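Local coordinates for protein TP_0956 (Treponema pallidum subsp. pallidum, PDB 3U64) that probably serves as the T component, a lipoprotein of the tetratricopeptide-repeat kind, of a TRAP transporter, working through protein-protein interaction, at residues A[84-87]-A[88-92]; A[98-101]-A[102-105]; A[104-107]-A[108-112]; A[156-159]-A[160-164]. All coordinates share one frame; numbering follows the deposited sequence.

Contact 1: residues A[84-87]-A[88-92]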
loop_
_atom_site.group_PDB
_atom_site.type_symbol
_atom_site.label_atom_id
_atom_site.label_comp_id
_atom_site.label_asym_id
_atom_site.label_seq_id
_atom_site.Cartn_x
_atom_site.Cartn_y
_atom_site.Cartn_z
ATOM N N VAL A 84 -3.462 -3.308 12.822
ATOM C CA VAL A 84 -4.916 -3.209 12.877
ATOM C C VAL A 84 -5.388 -2.822 14.282
ATOM O O VAL A 84 -5.978 -1.751 14.475
ATOM C CB VAL A 84 -5.596 -4.500 12.436
ATOM C CG1 VAL A 84 -7.111 -4.346 12.501
ATOM C CG2 VAL A 84 -5.143 -4.877 11.025
ATOM N N GLN A 85 -5.103 -3.685 15.254
ATOM C CA GLN A 85 -5.559 -3.477 16.612
ATOM C C GLN A 85 -4.953 -2.237 17.242
ATOM O O GLN A 85 -5.652 -1.420 17.828
ATOM C CB GLN A 85 -5.229 -4.670 17.509
ATOM C CG GLN A 85 -5.674 -4.405 18.972
ATOM C CD GLN A 85 -5.412 -5.561 19.931
ATOM O OE1 GLN A 85 -5.431 -6.747 19.552
ATOM N NE2 GLN A 85 -5.170 -5.216 21.195
ATOM N N THR A 86 -3.641 -2.124 17.144
ATOM C CA THR A 86 -2.923 -1.068 17.834
ATOM C C THR A 86 -3.372 0.333 17.384
ATOM O O THR A 86 -3.750 1.146 18.223
ATOM C CB THR A 86 -1.404 -1.296 17.736
ATOM O OG1 THR A 86 -1.024 -2.327 18.661
ATOM C CG2 THR A 86 -0.638 -0.031 18.061
ATOM N N PRO A 87 -3.376 0.615 16.063
ATOM C CA PRO A 87 -3.890 1.921 15.599
ATOM C C PRO A 87 -5.341 2.215 16.043
ATOM O O PRO A 87 -5.681 3.367 16.325
ATOM C CB PRO A 87 -3.843 1.797 14.066
ATOM C CG PRO A 87 -2.811 0.733 13.801
ATOM C CD PRO A 87 -2.948 -0.244 14.942
ATOM N N ALA A 88 -6.190 1.191 16.068
ATOM C CA ALA A 88 -7.549 1.346 16.561
ATOM C C ALA A 88 -7.532 1.858 18.001
ATOM O O ALA A 88 -8.374 2.670 18.394
ATOM C CB ALA A 88 -8.293 0.024 16.491
ATOM N N GLN A 89 -6.572 1.376 18.787
ATOM C CA GLN A 89 -6.500 1.726 20.197
ATOM C C GLN A 89 -6.161 3.194 20.393
ATOM O O GLN A 89 -6.483 3.779 21.425
ATOM C CB GLN A 89 -5.462 0.879 20.899
ATOM C CG GLN A 89 -5.794 -0.584 20.948
ATOM C CD GLN A 89 -5.073 -1.272 22.082
ATOM O OE1 GLN A 89 -4.994 -0.735 23.190
ATOM N NE2 GLN A 89 -4.525 -2.453 21.813
ATOM N N TYR A 90 -5.514 3.792 19.399
ATOM C CA TYR A 90 -5.102 5.183 19.528
ATOM C C TYR A 90 -6.163 6.131 18.974
ATOM O O TYR A 90 -5.943 7.332 18.883
ATOM C CB TYR A 90 -3.738 5.421 18.862
ATOM C CG TYR A 90 -2.603 4.556 19.396
ATOM C CD1 TYR A 90 -2.680 3.942 20.642
ATOM C CD2 TYR A 90 -1.458 4.351 18.646
ATOM C CE1 TYR A 90 -1.638 3.144 21.126
ATOM C CE2 TYR A 90 -0.415 3.565 19.116
ATOM C CZ TYR A 90 -0.504 2.960 20.355
ATOM O OH TYR A 90 0.548 2.170 20.815
ATOM N N LEU A 91 -7.315 5.584 18.598
ATOM C CA LEU A 91 -8.434 6.402 18.147
ATOM C C LEU A 91 -9.103 7.099 19.333
ATOM O O LEU A 91 -9.004 6.630 20.478
ATOM C CB LEU A 91 -9.474 5.559 17.410
ATOM C CG LEU A 91 -9.176 4.899 16.065
ATOM C CD1 LEU A 91 -10.352 4.000 15.727
ATOM C CD2 LEU A 91 -8.946 5.912 14.942
ATOM N N PRO A 92 -9.787 8.226 19.058
ATOM C CA PRO A 92 -10.544 9.015 20.042
ATOM C C PRO A 92 -11.875 8.366 20.440
ATOM O O PRO A 92 -12.498 7.685 19.625
ATOM C CB PRO A 92 -10.827 10.334 19.301
ATOM C CG PRO A 92 -9.957 10.326 18.091
ATOM C CD PRO A 92 -9.752 8.887 17.744
#

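Contact 2: residues A[98-101]-A[102-105]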
loop_
_atom_site.group_PDB
_atom_site.type_symbol
_atom_site.label_atom_id
_atom_site.label_comp_id
_atom_site.label_asym_id
_atom_site.label_seq_id
_atom_site.Cartn_x
_atom_site.Cartn_y
_atom_site.Cartn_z
ATOM N N ALA A 98 -15.714 3.087 14.379
ATOM C CA ALA A 98 -14.547 2.672 13.613
ATOM C C ALA A 98 -13.614 1.805 14.468
ATOM O O ALA A 98 -12.948 0.895 13.957
ATOM C CB ALA A 98 -13.808 3.880 13.082
ATOM N N GLN A 99 -13.570 2.078 15.770
ATOM C CA GLN A 99 -12.745 1.278 16.664
ATOM C C GLN A 99 -13.249 -0.168 16.749
ATOM O O GLN A 99 -12.483 -1.125 16.592
ATOM C CB GLN A 99 -12.675 1.893 18.063
ATOM C CG GLN A 99 -11.607 1.238 18.916
ATOM C CD GLN A 99 -11.640 1.691 20.357
ATOM O OE1 GLN A 99 -10.721 2.367 20.822
ATOM N NE2 GLN A 99 -12.690 1.302 21.083
ATOM N N ASN A 100 -14.543 -0.306 16.999
ATOM C CA ASN A 100 -15.178 -1.603 17.105
ATOM C C ASN A 100 -15.059 -2.407 15.833
ATOM O O ASN A 100 -14.827 -3.613 15.874
ATOM C CB ASN A 100 -16.643 -1.435 17.504
ATOM C CG ASN A 100 -16.787 -1.064 18.956
ATOM O OD1 ASN A 100 -15.947 -1.432 19.781
ATOM N ND2 ASN A 100 -17.820 -0.305 19.278
ATOM N N GLU A 101 -15.182 -1.727 14.699
ATOM C CA GLU A 101 -15.020 -2.388 13.418
ATOM C C GLU A 101 -13.570 -2.826 13.190
ATOM O O GLU A 101 -13.321 -3.880 12.623
ATOM C CB GLU A 101 -15.463 -1.472 12.288
ATOM C CG GLU A 101 -15.353 -2.123 10.931
ATOM C CD GLU A 101 -15.959 -1.277 9.836
ATOM O OE1 GLU A 101 -16.808 -0.409 10.152
ATOM O OE2 GLU A 101 -15.581 -1.479 8.662
ATOM N N ALA A 102 -12.615 -2.006 13.616
ATOM C CA ALA A 102 -11.207 -2.385 13.503
ATOM C C ALA A 102 -10.883 -3.530 14.461
ATOM O O ALA A 102 -10.139 -4.441 14.108
ATOM C CB ALA A 102 -10.305 -1.205 13.764
ATOM N N TYR A 103 -11.440 -3.498 15.672
ATOM C CA TYR A 103 -11.276 -4.636 16.573
ATOM C C TYR A 103 -11.836 -5.938 15.989
ATOM O O TYR A 103 -11.230 -6.981 16.171
ATOM C CB TYR A 103 -11.904 -4.367 17.944
ATOM C CG TYR A 103 -11.121 -3.386 18.782
ATOM C CD1 TYR A 103 -9.780 -3.121 18.505
ATOM C CD2 TYR A 103 -11.719 -2.717 19.849
ATOM C CE1 TYR A 103 -9.047 -2.229 19.272
ATOM C CE2 TYR A 103 -10.994 -1.812 20.629
ATOM C CZ TYR A 103 -9.658 -1.575 20.330
ATOM O OH TYR A 103 -8.936 -0.686 21.086
ATOM N N SER A 104 -12.987 -5.880 15.308
ATOM C CA SER A 104 -13.593 -7.076 14.721
ATOM C C SER A 104 -12.734 -7.567 13.575
ATOM O O SER A 104 -12.575 -8.775 13.371
ATOM C CB SER A 104 -15.012 -6.796 14.219
ATOM O OG SER A 104 -15.771 -6.208 15.254
ATOM N N ARG A 105 -12.167 -6.616 12.837
ATOM C CA ARG A 105 -11.228 -6.933 11.774
ATOM C C ARG A 105 -9.964 -7.629 12.319
ATOM O O ARG A 105 -9.514 -8.631 11.767
ATOM C CB ARG A 105 -10.862 -5.661 10.999
ATOM C CG ARG A 105 -10.053 -5.911 9.728
ATOM C CD ARG A 105 -9.621 -4.608 9.012
ATOM N NE ARG A 105 -8.583 -4.907 8.028
ATOM C CZ ARG A 105 -7.521 -4.154 7.774
ATOM N NH1 ARG A 105 -7.330 -3.011 8.419
ATOM N NH2 ARG A 105 -6.647 -4.562 6.871
#

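Contact 3: residues A[104-107]-A[108-112]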
loop_
_atom_site.group_PDB
_atom_site.type_symbol
_atom_site.label_atom_id
_atom_site.label_comp_id
_atom_site.label_asym_id
_atom_site.label_seq_id
_atom_site.Cartn_x
_atom_site.Cartn_y
_atom_site.Cartn_z
ATOM N N SER A 104 -12.987 -5.880 15.308
ATOM C CA SER A 104 -13.593 -7.076 14.721
ATOM C C SER A 104 -12.734 -7.567 13.575
ATOM O O SER A 104 -12.575 -8.775 13.371
ATOM C CB SER A 104 -15.012 -6.796 14.219
ATOM O OG SER A 104 -15.771 -6.208 15.254
ATOM N N ARG A 105 -12.167 -6.616 12.837
ATOM C CA ARG A 105 -11.228 -6.933 11.774
ATOM C C ARG A 105 -9.964 -7.629 12.319
ATOM O O ARG A 105 -9.514 -8.631 11.767
ATOM C CB ARG A 105 -10.862 -5.661 10.999
ATOM C CG ARG A 105 -10.053 -5.911 9.728
ATOM C CD ARG A 105 -9.621 -4.608 9.012
ATOM N NE ARG A 105 -8.583 -4.907 8.028
ATOM C CZ ARG A 105 -7.521 -4.154 7.774
ATOM N NH1 ARG A 105 -7.330 -3.011 8.419
ATOM N NH2 ARG A 105 -6.647 -4.562 6.871
ATOM N N ALA A 106 -9.384 -7.096 13.388
ATOM C CA ALA A 106 -8.198 -7.716 14.004
ATOM C C ALA A 106 -8.530 -9.122 14.495
ATOM O O ALA A 106 -7.765 -10.061 14.305
ATOM C CB ALA A 106 -7.712 -6.885 15.163
ATOM N N ARG A 107 -9.678 -9.251 15.140
ATOM C CA ARG A 107 -10.133 -10.533 15.649
ATOM C C ARG A 107 -10.154 -11.599 14.544
ATOM O O ARG A 107 -9.625 -12.702 14.729
ATOM C CB ARG A 107 -11.513 -10.373 16.291
ATOM C CG ARG A 107 -12.003 -11.597 17.024
ATOM C CD ARG A 107 -13.480 -11.479 17.346
ATOM N NE ARG A 107 -14.134 -12.777 17.197
ATOM C CZ ARG A 107 -14.615 -13.242 16.046
ATOM N NH1 ARG A 107 -14.526 -12.505 14.938
ATOM N NH2 ARG A 107 -15.192 -14.441 16.000
ATOM N N LYS A 108 -10.725 -11.258 13.386
ATOM C CA LYS A 108 -10.785 -12.194 12.260
ATOM C C LYS A 108 -9.404 -12.535 11.714
ATOM O O LYS A 108 -9.148 -13.669 11.330
ATOM C CB LYS A 108 -11.686 -11.658 11.136
ATOM C CG LYS A 108 -13.173 -11.620 11.512
ATOM C CD LYS A 108 -14.034 -11.173 10.338
ATOM C CE LYS A 108 -15.488 -10.983 10.740
ATOM N NZ LYS A 108 -15.713 -9.664 11.402
ATOM N N LEU A 109 -8.520 -11.548 11.683
ATOM C CA LEU A 109 -7.141 -11.769 11.256
ATOM C C LEU A 109 -6.350 -12.643 12.251
ATOM O O LEU A 109 -5.581 -13.515 11.837
ATOM C CB LEU A 109 -6.431 -10.431 11.002
ATOM C CG LEU A 109 -6.883 -9.642 9.760
ATOM C CD1 LEU A 109 -5.986 -8.455 9.516
ATOM C CD2 LEU A 109 -6.934 -10.482 8.486
ATOM N N TYR A 110 -6.529 -12.421 13.551
ATOM C CA TYR A 110 -5.906 -13.310 14.533
ATOM C C TYR A 110 -6.312 -14.761 14.260
ATOM O O TYR A 110 -5.477 -15.673 14.249
ATOM C CB TYR A 110 -6.307 -12.920 15.954
ATOM C CG TYR A 110 -5.604 -11.681 16.468
ATOM C CD1 TYR A 110 -4.242 -11.483 16.236
ATOM C CD2 TYR A 110 -6.301 -10.705 17.184
ATOM C CE1 TYR A 110 -3.594 -10.349 16.709
ATOM C CE2 TYR A 110 -5.656 -9.565 17.662
ATOM C CZ TYR A 110 -4.305 -9.398 17.424
ATOM O OH TYR A 110 -3.657 -8.284 17.884
ATOM N N LEU A 111 -7.600 -14.960 14.009
ATOM C CA LEU A 111 -8.128 -16.294 13.874
ATOM C C LEU A 111 -7.660 -16.927 12.577
ATOM O O LEU A 111 -7.394 -18.127 12.540
ATOM C CB LEU A 111 -9.646 -16.282 13.940
ATOM C CG LEU A 111 -10.285 -15.981 15.293
ATOM C CD1 LEU A 111 -11.779 -15.760 15.100
ATOM C CD2 LEU A 111 -10.060 -17.104 16.267
ATOM N N ARG A 112 -7.555 -16.132 11.513
ATOM C CA ARG A 112 -7.050 -16.660 10.245
ATOM C C ARG A 112 -5.595 -17.061 10.448
ATOM O O ARG A 112 -5.166 -18.119 9.990
ATOM C CB ARG A 112 -7.178 -15.628 9.112
ATOM C CG ARG A 112 -6.635 -16.092 7.745
ATOM C CD ARG A 112 -6.476 -14.930 6.759
ATOM N NE ARG A 112 -7.751 -14.256 6.514
ATOM C CZ ARG A 112 -7.933 -13.260 5.650
ATOM N NH1 ARG A 112 -6.927 -12.803 4.923
ATOM N NH2 ARG A 112 -9.129 -12.716 5.513
#

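Contact 4: residues A[156-159]-A[160-164]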
loop_
_atom_site.group_PDB
_atom_site.type_symbol
_atom_site.label_atom_id
_atom_site.label_comp_id
_atom_site.label_asym_id
_atom_site.label_seq_id
_atom_site.Cartn_x
_atom_site.Cartn_y
_atom_site.Cartn_z
ATOM N N TYR A 156 3.054 -21.983 20.103
ATOM C CA TYR A 156 3.108 -20.617 20.601
ATOM C C TYR A 156 2.238 -19.701 19.750
ATOM O O TYR A 156 1.470 -18.915 20.287
ATOM C CB TYR A 156 4.555 -20.099 20.631
ATOM C CG TYR A 156 4.650 -18.582 20.815
ATOM C CD1 TYR A 156 4.359 -17.989 22.036
ATOM C CD2 TYR A 156 5.021 -17.750 19.763
ATOM C CE1 TYR A 156 4.422 -16.617 22.209
ATOM C CE2 TYR A 156 5.088 -16.366 19.925
ATOM C CZ TYR A 156 4.782 -15.805 21.150
ATOM O OH TYR A 156 4.843 -14.436 21.331
ATOM N N TRP A 157 2.369 -19.803 18.426
ATOM C CA TRP A 157 1.668 -18.903 17.521
ATOM C C TRP A 157 0.164 -19.185 17.456
ATOM O O TRP A 157 -0.640 -18.259 17.508
ATOM C CB TRP A 157 2.346 -18.861 16.137
ATOM C CG TRP A 157 3.556 -17.945 16.195
ATOM C CD1 TRP A 157 4.871 -18.310 16.187
ATOM C CD2 TRP A 157 3.537 -16.514 16.353
ATOM N NE1 TRP A 157 5.669 -17.193 16.291
ATOM C CE2 TRP A 157 4.879 -16.084 16.417
ATOM C CE3 TRP A 157 2.514 -15.560 16.434
ATOM C CZ2 TRP A 157 5.228 -14.731 16.542
ATOM C CZ3 TRP A 157 2.864 -14.210 16.577
ATOM C CH2 TRP A 157 4.212 -13.814 16.630
ATOM N N VAL A 158 -0.205 -20.465 17.407
ATOM C CA VAL A 158 -1.610 -20.868 17.427
ATOM C C VAL A 158 -2.271 -20.397 18.720
ATOM O O VAL A 158 -3.308 -19.726 18.688
ATOM C CB VAL A 158 -1.775 -22.411 17.289
ATOM C CG1 VAL A 158 -3.209 -22.805 17.511
ATOM C CG2 VAL A 158 -1.313 -22.873 15.916
ATOM N N GLY A 159 -1.656 -20.728 19.854
ATOM C CA GLY A 159 -2.193 -20.330 21.144
ATOM C C GLY A 159 -2.304 -18.811 21.240
ATOM O O GLY A 159 -3.306 -18.269 21.736
ATOM N N THR A 160 -1.271 -18.115 20.773
ATOM C CA THR A 160 -1.282 -16.644 20.838
ATOM C C THR A 160 -2.394 -16.058 19.976
ATOM O O THR A 160 -3.084 -15.145 20.404
ATOM C CB THR A 160 0.049 -16.063 20.406
ATOM O OG1 THR A 160 1.068 -16.504 21.317
ATOM C CG2 THR A 160 0.012 -14.522 20.357
ATOM N N GLY A 161 -2.561 -16.592 18.761
ATOM C CA GLY A 161 -3.600 -16.122 17.859
ATOM C C GLY A 161 -4.975 -16.221 18.491
ATOM O O GLY A 161 -5.773 -15.280 18.448
ATOM N N TYR A 162 -5.252 -17.361 19.109
ATOM C CA TYR A 162 -6.558 -17.574 19.725
ATOM C C TYR A 162 -6.777 -16.690 20.966
ATOM O O TYR A 162 -7.846 -16.106 21.128
ATOM C CB TYR A 162 -6.795 -19.061 20.032
ATOM C CG TYR A 162 -7.248 -19.873 18.827
ATOM C CD1 TYR A 162 -6.394 -20.784 18.213
ATOM C CD2 TYR A 162 -8.524 -19.719 18.298
ATOM C CE1 TYR A 162 -6.797 -21.524 17.107
ATOM C CE2 TYR A 162 -8.947 -20.472 17.201
ATOM C CZ TYR A 162 -8.079 -21.368 16.607
ATOM O OH TYR A 162 -8.485 -22.112 15.506
ATOM N N VAL A 163 -5.761 -16.581 21.817
ATOM C CA VAL A 163 -5.821 -15.689 22.969
ATOM C C VAL A 163 -5.974 -14.219 22.558
ATOM O O VAL A 163 -6.686 -13.460 23.217
ATOM C CB VAL A 163 -4.564 -15.843 23.858
ATOM C CG1 VAL A 163 -4.402 -14.652 24.757
ATOM C CG2 VAL A 163 -4.649 -17.135 24.674
ATOM N N ALA A 164 -5.304 -13.811 21.477
ATOM C CA ALA A 164 -5.432 -12.435 21.010
ATOM C C ALA A 164 -6.848 -12.216 20.448
ATOM O O ALA A 164 -7.428 -11.132 20.619
ATOM C CB ALA A 164 -4.353 -12.081 19.975
#

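Contact 1: residues A[84-87]-A[88-92]
The closing turns of helix 66-89 hold this contact, where T86 and P87 meet Q89 and Y90 as the chain leaves the helix. P87 has no N-H to give, so its nitrogen makes no bond to the turn before, and the helix kinks there. The bonds that follow are mixed. Q89 N reaches Q85 O at 3.1 Å, in the carbonyl plane. Y90 N takes P87 O at 3.1 Å, a shorter three-residue turn, with the donor well above the carbonyl plane. T86 O has only weak bonds to Q89 N and Y90 N.

T86 O also lies over the centre of the Y90 ring, 3.7 Å above its plane. Y90 CG lies anti to its own carbonyl carbon (chi1 -58°), which swings the ring out across the T86 carbonyl. T86 runs beside it and points the same way, with CG2 3.7 Å from Y90 OH. T86 OG1 bonds instead to N81 O.

Helix 66-89 and helix 96-124 form an antiparallel hairpin, and the small CB of A88, 3.3 Å from Q85 O, packs on A102 and Y103 of the second helix. Q85 stretches out to the same partner, where its OE1 bonds to Y110 OH. Q89 CG lies across Q85, 3.2 Å from Q85 O. Beyond the hairpin, the Y90 ring meets W290 of helix 278-293.

Contact 2: residues A[98-101]-A[102-105]
Y103 folds back over Q99, one helical turn earlier. Its CB starts beside the backbone, 3.6 Å from Q99 O. CG comes closer, 3.4 Å from Q99 O, and this carbonyl oxygen sits over one face of the ring. Further out the partner changes from backbone to side chain. CE2 touches Q99 CG at 3.6 Å, and CZ touches both CG and CD of Q99. The CG methylene lies over the ring face as a CH-pi contact, 4.0 Å from the Y103 ring centroid and 28° off the ring normal. At the tip, OH lies beside Q99 CD. The two side chains run side by side in the same direction, and the Q99 amide is turned only 24° from the ring plane. Q99 can run under the ring because its chain is extended and its CG lies anti to the backbone N.

This is the first part of helix 96-124, the second arm of a helical hairpin with helix 66-89. A102 and Y103 face that first arm and pack on A88, and Y103 also touches Q89.

The next turn uses a polar side chain. S104 OG donates to N100 O at 2.8 Å, and S104 N donates to the same oxygen at 3.0 Å. The two donors come from opposite faces of the carbonyl plane, so N100 O is held twice. OG lies beside its own backbone N (chi1 -53°), within reach of the preceding turn. R105 N bonds to E101 O, while the R105 side chain extends to a salt bridge with D40 of the second subunit.

Contact 3: residues A[104-107]-A[108-112]
R107 sets out with CG anti to its backbone N (chi1 -172°) and then bends at chi3. L111 has its CG on the side of its own backbone N, and the two side chains meet one turn apart. L111 CD1 lies against one face of the R107 guanidinium, 3.8 Å above the plane and toward its rim. K108 CG comes to the same group obliquely, 3.8 Å from R107 NH1. K108 runs straight until chi4 (81°), where it turns so that NZ ends 4.1 Å from S104 CB. The charged ends of R107 and K108 come fairly near without touching, which may raise a mild repulsion. R107 NE has a weak bond to T169.

Y110 leans back over A106. Its CD2 is 3.3 Å from A106 O, its CE2 is 4.2 Å from A106 CB, and its N bonds to A106 O at 2.8 Å.

A106 and L109 pack on helix 66-89, L111 on helix 152-166, and Y110 on both. R112, with L109 CD2 over its guanidinium, makes salt bridges to E38 and D39 of the second subunit, where L43 packs on L109.

Contact 4: residues A[156-159]-A[160-164]
The Y156 ring has T160 OG1 over one face, 3.5 Å above the plane and toward the rim. At its edge, in plane, sits W157 NE1. In turn, the Y156 edge meets a face of the W157 indole, with CE2 of Y156 3.5 Å above the plane and toward its rim. The Y162 ring is met differently: V158 CG1 lies in plane at its edge, 3.8 Å from Y162 CE1. V158 and Y162 run side by side and point the same way.

T160 OG1 is placed by its own bond. It lies beside the backbone N of T160 (chi1 -63°) and donates to Y156 O at 2.7 Å. T160 N also donates to Y156 O, at 2.9 Å. The two reach the oxygen from opposite faces of its plane, so this carbonyl has two donors, and the hydroxyl is fixed where the Y156 ring passes over it.

The segments form most of helix 152-166, which lies near the middle of this all-helical, tetratricopeptide-repeat type fold. W157 packs on helix 66-89, Y156 and T160 on helix 196-211. V158 and Y162 lie between helix 96-124 and helix 176-192.

G159 and G161 bring no side chain to the helix surface. Both still keep the regular backbone pattern: G161 N bonds to W157 O at 2.8 Å, and V163 N bonds to G159 O at 3.0 Å. V163 CG2 rests 3.4 Å from G159 O.

In the fold
Contacts 2 and 3 lie in series on helix 96-124 and share S104 and R105. Contact 1 lies on helix 66-89 and touches both. Contact 4, on helix 152-166, meets contact 3 through L111 and Y110, but no atom of it touches contact 1 or 2. Contact 2 is at the surface, its centre about 18 Å from the centre of the chain. The centre of contact 4 is about 6 Å from the centre of the chain. Contacts 1 and 3 lie between; these two and contact 4 are partly buried. Contact 1 is a proline-kinked helix end, contact 2 sets an amide stem over a tyrosine, contact 3 sends R112 to the second subunit, as shared R105 goes, and contact 4 combines aromatic side chains with glycines.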